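PDB 4E9X: multicopper oxidase from Uncultured bacterium, which probably oxidises substrates, coupling this at its copper centres to the reduction of dioxygen to water, as other multicopper oxidases do. Local coordinates for residues A[10-15]-A[51-56]; A[177-182]-A[287-292]. One frame throughout, in Å; residues are numbered along the deposited sequence. Where two conformers were deposited one is given.

Contact 1 (A[10-15]-A[51-56]); sequences IEEVTI and NNTSLP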
ATOM      1  N   ILE A  10     -31.169   5.786  -8.211  1.00 11.90           N
ATOM      2  CA  ILE A  10     -30.002   5.371  -8.945  1.00 11.37           C
ATOM      3  C   ILE A  10     -30.263   5.762 -10.402  1.00 11.51           C
ATOM      4  O   ILE A  10     -31.319   5.323 -10.896  1.00 12.84           O
ATOM      5  CB  ILE A  10     -29.635   3.888  -8.823  1.00 11.14           C
ATOM      6  CG1 ILE A  10     -29.726   3.371  -7.390  1.00 12.29           C
ATOM      7  CG2 ILE A  10     -28.221   3.652  -9.349  1.00 11.86           C
ATOM      8  CD1 ILE A  10     -29.466   1.872  -7.272  1.00 13.85           C
ATOM      9  N   GLU A  11     -29.406   6.525 -11.038  1.00 11.92           N
ATOM     10  CA  GLU A  11     -29.681   7.142 -12.338  1.00 11.09           C
ATOM     11  C   GLU A  11     -28.569   6.869 -13.328  1.00 11.02           C
ATOM     12  O   GLU A  11     -27.396   6.814 -12.926  1.00 12.29           O
ATOM     13  CB  GLU A  11     -29.819   8.681 -12.196  1.00 12.49           C
ATOM     14  CG  GLU A  11     -30.888   9.065 -11.169  1.00 12.92           C
ATOM     15  CD  GLU A  11     -32.327   8.808 -11.560  1.00 14.67           C
ATOM     16  OE1 GLU A  11     -32.631   8.542 -12.742  1.00 15.62           O
ATOM     17  OE2 GLU A  11     -33.217   8.856 -10.633  1.00 16.54           O
ATOM     18  N   GLU A  12     -28.906   6.754 -14.622  1.00 12.11           N
ATOM     19  CA  GLU A  12     -27.902   6.714 -15.662  1.00 11.39           C
ATOM     20  C   GLU A  12     -27.650   8.153 -16.105  1.00 11.46           C
ATOM     21  O   GLU A  12     -28.521   8.806 -16.659  1.00 12.61           O
ATOM     22  CB  GLU A  12     -28.388   5.882 -16.866  1.00 13.47           C
ATOM     23  CG  GLU A  12     -28.527   4.425 -16.468  1.00 14.47           C
ATOM     24  CD  GLU A  12     -28.962   3.480 -17.555  1.00 17.47           C
ATOM     25  OE1 GLU A  12     -29.177   3.898 -18.720  1.00 18.88           O
ATOM     26  OE2 GLU A  12     -29.051   2.268 -17.248  1.00 17.24           O
ATOM     27  N   VAL A  13     -26.426   8.618 -15.817  1.00 11.58           N
ATOM     28  CA  VAL A  13     -26.016   9.954 -16.217  1.00 10.80           C
ATOM     29  C   VAL A  13     -24.596   9.885 -16.741  1.00 10.59           C
ATOM     30  O   VAL A  13     -23.882   8.868 -16.558  1.00 11.48           O
ATOM     31  CB  VAL A  13     -26.117  10.990 -15.061  1.00 11.21           C
ATOM     32  CG1 VAL A  13     -27.550  11.142 -14.586  1.00 12.93           C
ATOM     33  CG2 VAL A  13     -25.212  10.606 -13.873  1.00 12.99           C
ATOM     34  N   THR A  14     -24.191  10.963 -17.419  1.00 11.05           N
ATOM     35  CA  THR A  14     -22.805  11.138 -17.879  1.00 11.55           C
ATOM     36  C   THR A  14     -22.166  12.340 -17.142  1.00 10.63           C
ATOM     37  O   THR A  14     -22.753  13.417 -17.068  1.00 12.04           O
ATOM     38  CB  THR A  14     -22.816  11.390 -19.407  1.00 14.10           C
ATOM     39  OG1 THR A  14     -23.384  10.249 -20.074  1.00 14.84           O
ATOM     40  CG2 THR A  14     -21.421  11.631 -19.969  1.00 14.06           C
ATOM     41  N   ILE A  15     -20.961  12.094 -16.648  1.00 10.70           N
ATOM     42  CA  ILE A  15     -20.245  13.127 -15.928  1.00 10.20           C
ATOM     43  C   ILE A  15     -19.007  13.512 -16.686  1.00 10.16           C
ATOM     44  O   ILE A  15     -18.484  12.716 -17.431  1.00 13.32           O
ATOM     45  CB  ILE A  15     -19.880  12.694 -14.457  1.00 10.42           C
ATOM     46  CG1 ILE A  15     -19.092  11.396 -14.454  1.00 10.77           C
ATOM     47  CG2 ILE A  15     -21.154  12.605 -13.633  1.00 12.00           C
ATOM     48  CD1 ILE A  15     -18.484  11.094 -13.074  1.00 12.19           C
ATOM     49  N   ASN A  51     -34.308   2.052  -8.170  1.00 13.55           N
ATOM     50  CA  ASN A  51     -33.340   1.846  -9.255  1.00 13.44           C
ATOM     51  C   ASN A  51     -33.918   2.324 -10.588  1.00 14.38           C
ATOM     52  O   ASN A  51     -34.723   1.594 -11.199  1.00 16.12           O
ATOM     53  CB  ASN A  51     -33.025   0.336  -9.311  1.00 15.07           C
ATOM     54  CG  ASN A  51     -32.010  -0.012 -10.386  1.00 13.58           C
ATOM     55  OD1 ASN A  51     -31.570   0.902 -11.110  1.00 14.83           O
ATOM     56  ND2 ASN A  51     -31.629  -1.271 -10.456  1.00 14.34           N
ATOM     57  N   ASN A  52     -33.525   3.498 -11.077  1.00 14.77           N
ATOM     58  CA  ASN A  52     -33.945   4.037 -12.348  1.00 14.06           C
ATOM     59  C   ASN A  52     -32.944   3.744 -13.443  1.00 14.07           C
ATOM     60  O   ASN A  52     -32.902   4.504 -14.414  1.00 17.37           O
ATOM     61  CB  ASN A  52     -34.267   5.527 -12.274  1.00 14.64           C
ATOM     62  CG  ASN A  52     -35.487   5.791 -11.384  1.00 16.45           C
ATOM     63  OD1 ASN A  52     -36.419   5.027 -11.398  1.00 19.74           O
ATOM     64  ND2 ASN A  52     -35.432   6.849 -10.579  1.00 19.97           N
ATOM     65  N   THR A  53     -32.218   2.662 -13.310  1.00 14.47           N
ATOM     66  CA  THR A  53     -31.245   2.292 -14.361  1.00 15.13           C
ATOM     67  C   THR A  53     -31.681   0.968 -14.992  1.00 14.16           C
ATOM     68  O   THR A  53     -32.691   0.394 -14.575  1.00 16.98           O
ATOM     69  CB  THR A  53     -29.799   2.146 -13.855  1.00 13.79           C
ATOM     70  OG1 THR A  53     -29.679   0.848 -13.203  1.00 13.85           O
ATOM     71  CG2 THR A  53     -29.476   3.200 -12.833  1.00 13.46           C
ATOM     72  N   SER A  54     -30.939   0.528 -15.991  1.00 15.30           N
ATOM     73  CA  SER A  54     -31.215  -0.682 -16.750  1.00 16.70           C
ATOM     74  C   SER A  54     -30.579  -1.926 -16.150  1.00 15.79           C
ATOM     75  O   SER A  54     -30.789  -2.972 -16.750  1.00 19.15           O
ATOM     76  CB  SER A  54     -30.675  -0.545 -18.198  1.00 20.65           C
ATOM     77  OG  SER A  54     -29.260  -0.182 -18.133  1.00 25.62           O
ATOM     78  N   LEU A  55     -29.885  -1.814 -15.013  1.00 17.49           N
ATOM     79  CA  LEU A  55     -29.121  -2.952 -14.489  1.00 16.12           C
ATOM     80  C   LEU A  55     -29.416  -3.078 -13.004  1.00 14.99           C
ATOM     81  O   LEU A  55     -29.809  -2.100 -12.360  1.00 15.31           O
ATOM     82  CB  LEU A  55     -27.629  -2.734 -14.672  1.00 17.58           C
ATOM     83  CG  LEU A  55     -27.027  -2.776 -16.073  1.00 23.11           C
ATOM     84  CD1 LEU A  55     -25.530  -2.616 -16.092  1.00 21.43           C
ATOM     85  CD2 LEU A  55     -27.396  -4.121 -16.719  1.00 28.33           C
ATOM     86  N   PRO A  56     -29.239  -4.268 -12.416  1.00 15.31           N
ATOM     87  CA  PRO A  56     -29.430  -4.442 -11.001  1.00 14.29           C
ATOM     88  C   PRO A  56     -28.287  -3.823 -10.168  1.00 12.89           C
ATOM     89  O   PRO A  56     -27.126  -3.740 -10.597  1.00 13.84           O
ATOM     90  CB  PRO A  56     -29.429  -5.960 -10.826  1.00 15.95           C
ATOM     91  CG  PRO A  56     -28.833  -6.509 -12.069  1.00 24.39           C
ATOM     92  CD  PRO A  56     -28.916  -5.503 -13.158  1.00 20.04           C
TER
HETATM   93  O   HOH W   1     -31.819   7.078 -14.956  1.00 13.29           O

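Contact 2 (A[177-182]-A[287-292]); sequences LTQPLR and KDKDYD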
ATOM      1  N   LEU A 177      -9.921  20.305 -13.425  1.00 10.07           N
ATOM      2  CA  LEU A 177     -11.373  20.387 -13.154  1.00 10.38           C
ATOM      3  C   LEU A 177     -11.705  20.171 -11.696  1.00 10.24           C
ATOM      4  O   LEU A 177     -12.872  20.309 -11.299  1.00 11.31           O
ATOM      5  CB  LEU A 177     -12.162  19.426 -14.030  1.00 11.77           C
ATOM      6  CG  LEU A 177     -12.035  19.674 -15.546  1.00 13.21           C
ATOM      7  CD1 LEU A 177     -12.962  18.719 -16.307  1.00 18.26           C
ATOM      8  CD2 LEU A 177     -12.299  21.138 -15.881  1.00 17.73           C
ATOM      9  N   THR A 178     -10.735  19.825 -10.870  1.00  8.94           N
ATOM     10  CA  THR A 178     -10.918  19.848  -9.418  1.00  8.33           C
ATOM     11  C   THR A 178     -11.056  21.303  -8.970  1.00  8.71           C
ATOM     12  O   THR A 178     -11.026  22.235  -9.765  1.00 10.06           O
ATOM     13  CB  THR A 178      -9.720  19.150  -8.748  1.00  8.49           C
ATOM     14  OG1 THR A 178      -8.574  19.779  -9.317  1.00  9.65           O
ATOM     15  CG2 THR A 178      -9.642  17.676  -9.063  1.00  9.40           C
ATOM     16  N   GLN A 179     -11.222  21.500  -7.666  1.00  8.85           N
ATOM     17  CA  GLN A 179     -11.394  22.851  -7.092  1.00  8.80           C
ATOM     18  C   GLN A 179     -10.396  23.014  -5.947  1.00  9.12           C
ATOM     19  O   GLN A 179     -10.035  22.021  -5.286  1.00  8.55           O
ATOM     20  CB  GLN A 179     -12.815  22.992  -6.515  1.00  9.83           C
ATOM     21  CG  GLN A 179     -13.865  22.978  -7.621  1.00 11.05           C
ATOM     22  CD  GLN A 179     -14.059  24.348  -8.225  1.00 10.55           C
ATOM     23  OE1 GLN A 179     -13.624  25.336  -7.646  1.00 11.25           O
ATOM     24  NE2 GLN A 179     -14.695  24.364  -9.385  1.00 12.36           N
ATOM     25  N   PRO A 180     -10.018  24.233  -5.672  1.00  8.26           N
ATOM     26  CA  PRO A 180      -9.129  24.498  -4.544  1.00  8.70           C
ATOM     27  C   PRO A 180      -9.823  24.297  -3.220  1.00  7.91           C
ATOM     28  O   PRO A 180     -11.051  24.382  -3.077  1.00  9.37           O
ATOM     29  CB  PRO A 180      -8.779  26.014  -4.718  1.00  9.24           C
ATOM     30  CG  PRO A 180      -9.945  26.589  -5.510  1.00  9.72           C
ATOM     31  CD  PRO A 180     -10.374  25.456  -6.430  1.00  9.70           C
ATOM     32  N   LEU A 181      -8.992  24.050  -2.210  1.00  8.10           N
ATOM     33  CA  LEU A 181      -9.400  23.951  -0.797  0.50  8.21           C
ATOM     34  C   LEU A 181      -9.025  25.301  -0.193  1.00  8.38           C
ATOM     35  O   LEU A 181      -7.837  25.582   0.083  1.00  8.55           O
ATOM     36  CB  LEU A 181      -8.700  22.753  -0.157  0.50  9.78           C
ATOM     37  CG  LEU A 181      -9.222  22.159   1.140  0.50  9.48           C
ATOM     38  CD1 LEU A 181      -8.521  20.844   1.483  0.50  8.31           C
ATOM     39  CD2 LEU A 181      -9.074  23.144   2.290  0.50 12.55           C
ATOM     40  N   ARG A 182     -10.024  26.193  -0.032  1.00  8.62           N
ATOM     41  CA  ARG A 182      -9.768  27.565   0.401  1.00  8.45           C
ATOM     42  C   ARG A 182      -9.861  27.670   1.908  1.00  8.36           C
ATOM     43  O   ARG A 182     -10.863  27.247   2.514  1.00 10.89           O
ATOM     44  CB  ARG A 182     -10.733  28.569  -0.283  1.00  9.12           C
ATOM     45  CG  ARG A 182     -10.417  28.622  -1.781  1.00  9.94           C
ATOM     46  CD  ARG A 182     -11.150  29.788  -2.441  1.00  9.94           C
ATOM     47  NE  ARG A 182     -10.788  29.910  -3.828  1.00 10.60           N
ATOM     48  CZ  ARG A 182     -11.425  30.662  -4.702  1.00 11.10           C
ATOM     49  NH1 ARG A 182     -12.493  31.344  -4.363  1.00 11.19           N
ATOM     50  NH2 ARG A 182     -11.011  30.710  -5.978  1.00 11.94           N
ATOM     51  N   LYS A 287      -5.951  31.254 -11.177  1.00 12.08           N
ATOM     52  CA  LYS A 287      -6.428  32.639 -11.034  1.00 13.28           C
ATOM     53  C   LYS A 287      -7.825  32.775 -11.638  1.00 14.25           C
ATOM     54  O   LYS A 287      -8.114  32.220 -12.703  1.00 17.78           O
ATOM     55  CB  LYS A 287      -5.425  33.582 -11.709  1.00 16.34           C
ATOM     56  CG  LYS A 287      -5.920  35.018 -11.814  1.00 19.61           C
ATOM     57  CD  LYS A 287      -5.021  35.824 -12.730  1.00 30.07           C
ATOM     58  CE  LYS A 287      -5.645  37.195 -12.923  1.00 36.31           C
ATOM     59  NZ  LYS A 287      -6.217  37.762 -11.659  1.00 45.13           N
ATOM     60  N   ASP A 288      -8.770  33.449 -11.022  1.00 17.80           N
ATOM     61  CA  ASP A 288     -10.107  33.460 -11.693  1.00 22.31           C
ATOM     62  C   ASP A 288     -10.809  32.136 -11.937  1.00 22.41           C
ATOM     63  O   ASP A 288     -11.703  31.919 -12.777  1.00 21.79           O
ATOM     64  CB  ASP A 288     -10.061  34.179 -13.069  1.00 26.31           C
ATOM     65  CG  ASP A 288      -9.632  35.611 -12.894  1.00 31.15           C
ATOM     66  OD1 ASP A 288     -10.160  36.259 -11.955  1.00 42.14           O
ATOM     67  OD2 ASP A 288      -8.791  36.076 -13.688  1.00 41.62           O
ATOM     68  N   LYS A 289     -10.483  31.110 -11.181  1.00 20.20           N
ATOM     69  CA  LYS A 289     -11.250  29.836 -11.177  1.00 14.73           C
ATOM     70  C   LYS A 289     -12.718  30.047 -10.978  1.00 14.57           C
ATOM     71  O   LYS A 289     -13.108  30.857 -10.128  1.00 14.52           O
ATOM     72  CB  LYS A 289     -10.682  29.038 -10.006  1.00 13.33           C
ATOM     73  CG  LYS A 289     -11.285  27.664  -9.763  1.00 13.17           C
ATOM     74  CD  LYS A 289     -11.173  26.754 -11.022  1.00 13.96           C
ATOM     75  CE  LYS A 289     -11.200  25.330 -10.531  1.00 12.96           C
ATOM     76  NZ  LYS A 289     -11.165  24.390 -11.685  1.00 12.10           N
ATOM     77  N   ASP A 290     -13.570  29.357 -11.693  1.00 15.01           N
ATOM     78  CA  ASP A 290     -15.023  29.343 -11.416  1.00 15.22           C
ATOM     79  C   ASP A 290     -15.212  28.427 -10.206  1.00 14.20           C
ATOM     80  O   ASP A 290     -15.290  27.198 -10.340  1.00 17.09           O
ATOM     81  CB  ASP A 290     -15.765  28.881 -12.641  1.00 19.56           C
ATOM     82  CG  ASP A 290     -17.267  28.845 -12.519  1.00 27.84           C
ATOM     83  OD1 ASP A 290     -17.820  29.076 -11.412  1.00 34.21           O
ATOM     84  OD2 ASP A 290     -17.913  28.595 -13.579  1.00 43.21           O
ATOM     85  N   TYR A 291     -15.266  29.029  -9.020  1.00 13.24           N
ATOM     86  CA  TYR A 291     -15.129  28.302  -7.780  1.00 11.82           C
ATOM     87  C   TYR A 291     -16.391  27.633  -7.265  1.00 12.31           C
ATOM     88  O   TYR A 291     -17.486  28.228  -7.287  1.00 15.11           O
ATOM     89  CB  TYR A 291     -14.666  29.343  -6.744  1.00 13.32           C
ATOM     90  CG  TYR A 291     -14.494  28.831  -5.338  1.00 12.24           C
ATOM     91  CD1 TYR A 291     -13.636  27.786  -5.026  1.00 12.35           C
ATOM     92  CD2 TYR A 291     -15.190  29.427  -4.297  1.00 12.58           C
ATOM     93  CE1 TYR A 291     -13.512  27.344  -3.705  1.00 11.82           C
ATOM     94  CE2 TYR A 291     -15.085  29.040  -2.974  1.00 13.31           C
ATOM     95  CZ  TYR A 291     -14.229  27.977  -2.699  1.00 13.20           C
ATOM     96  OH  TYR A 291     -14.073  27.579  -1.392  1.00 13.68           O
ATOM     97  N   ASP A 292     -16.237  26.421  -6.751  1.00 10.25           N
ATOM     98  CA  ASP A 292     -17.282  25.669  -6.070  1.00  9.86           C
ATOM     99  C   ASP A 292     -16.914  25.479  -4.586  1.00  9.69           C
ATOM    100  O   ASP A 292     -16.082  24.629  -4.275  1.00  9.71           O
ATOM    101  CB  ASP A 292     -17.437  24.300  -6.728  1.00 10.43           C
ATOM    102  CG  ASP A 292     -18.432  23.435  -6.022  1.00 10.30           C
ATOM    103  OD1 ASP A 292     -19.142  23.916  -5.113  1.00  9.78           O
ATOM    104  OD2 ASP A 292     -18.497  22.207  -6.390  1.00 10.76           O
TER
HETATM  105  O   HOH W   2     -13.805  23.807  -2.682  1.00 11.45           O
HETATM  106  O   HOH W   3     -12.874  25.388  -0.410  1.00 12.07           O
HETATM  107  O   HOH W   4     -12.008  32.377  -8.025  1.00 23.21           O

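Contact 1 (A[10-15]-A[51-56])
A single carboxylate oxygen, Glu12 OE2, takes two bonds from one serine. Ser54 OG lies on the syn side of the carboxylate, 2.6 Å from Glu12 OE2. The backbone Ser54 N approaches the same Glu12 OE2 at 2.9 Å, from above the carboxylate plane. The side chain of Glu12 is extended beyond CG (chi2 -179°), which carries CD past Thr53 toward Ser54; Glu12 CG rests on Thr53 CB.

Beside the parallel bridge of Ile10 with Asn51, Asn52 N donates to Ile10 O at 2.9 Å, where strands 3-18 and 44-51 run together. Thr53 CG2 packs on Ile10 CG2 at 3.7 Å. Glu11 and Asn52 lie side by side. Asn52 ND2 reaches Glu11 OE2 at 3.0 Å in a nearly straight bond, and Glu11 OE2 also bonds Thr9 OG1. One water joins Glu11 OE1, Glu12 N and Asn52 O.

The loop also braces itself. Asn51 OD1 accepts from Thr53 N, an Asx turn, and from Thr53 OG1. Thr53 OG1 in turn accepts from Leu55 N, an ST turn, and is bonded to His57 NE2. His57 binds a copper ion together with Cys105, His112 and Met118. The second-shell Thr53 therefore probably helps to orient His57, while the bonds from Ser54 are likely to stabilise negative charge on Glu12.

Contact 2 (A[177-182]-A[287-292])
The guanidinium of Arg182 lies flat on one face of the Tyr291 ring, centres 3.8 Å apart and planes 13° apart. The overlap is offset: Arg182 NH1 sits 3.3 Å from Tyr291 CD2, toward the ring's rim. The ring's edge meets Pro180 O and a water in its plane; that water also bonds Tyr291 OH and Arg182 N. At the guanidinium's edge a second water links Arg182 NH2 to Lys289 O. The Arg182 chain is extended from CG to NE, and CD makes a CH-pi contact over the same ring face. Glu274 forms a salt bridge with Arg182 NE.

Gln179 bends at chi2 (-85°) and grips the other backbone twice. Gln179 NE2 donates to Asp290 O at 3.0 Å. Asp292 N reaches Gln179 OE1, also at 3.0 Å, from above the carbonyl plane. Lys289 NZ donates to Thr178 O at 2.9 Å, almost in line with the carbonyl, and also to Pro176 O.

An alanine at Tyr291 would probably leave the guanidinium without its stacking partner and freer to turn. The cation-pi stack and the salt bridge together are likely to hold the Arg182 charge in place, while Gln179 and Lys289 tie the loop down through backbone groups.

From the N terminus, the chain runs along strand 3-18 into the first half of contact 1. It returns through strands 21-28, 36-40 and 44-51, and contact 1 closes this loop at 51-56. Later, residues 177-182 lead into strand 181-183 and open contact 2. The chain then runs through the strands from 187-195 to 270-275, probably much of the second cupredoxin-like domain, before 287-292 comes back to close it. The two loops follow in series and neither nest nor cross. Contact 1 ties the first strand to the loop leading to a copper ligand. Contact 2 fastens the later loop to the residues leading into strand 181-183, and to Arg182 on that strand. Their centres lie about 29 Å apart.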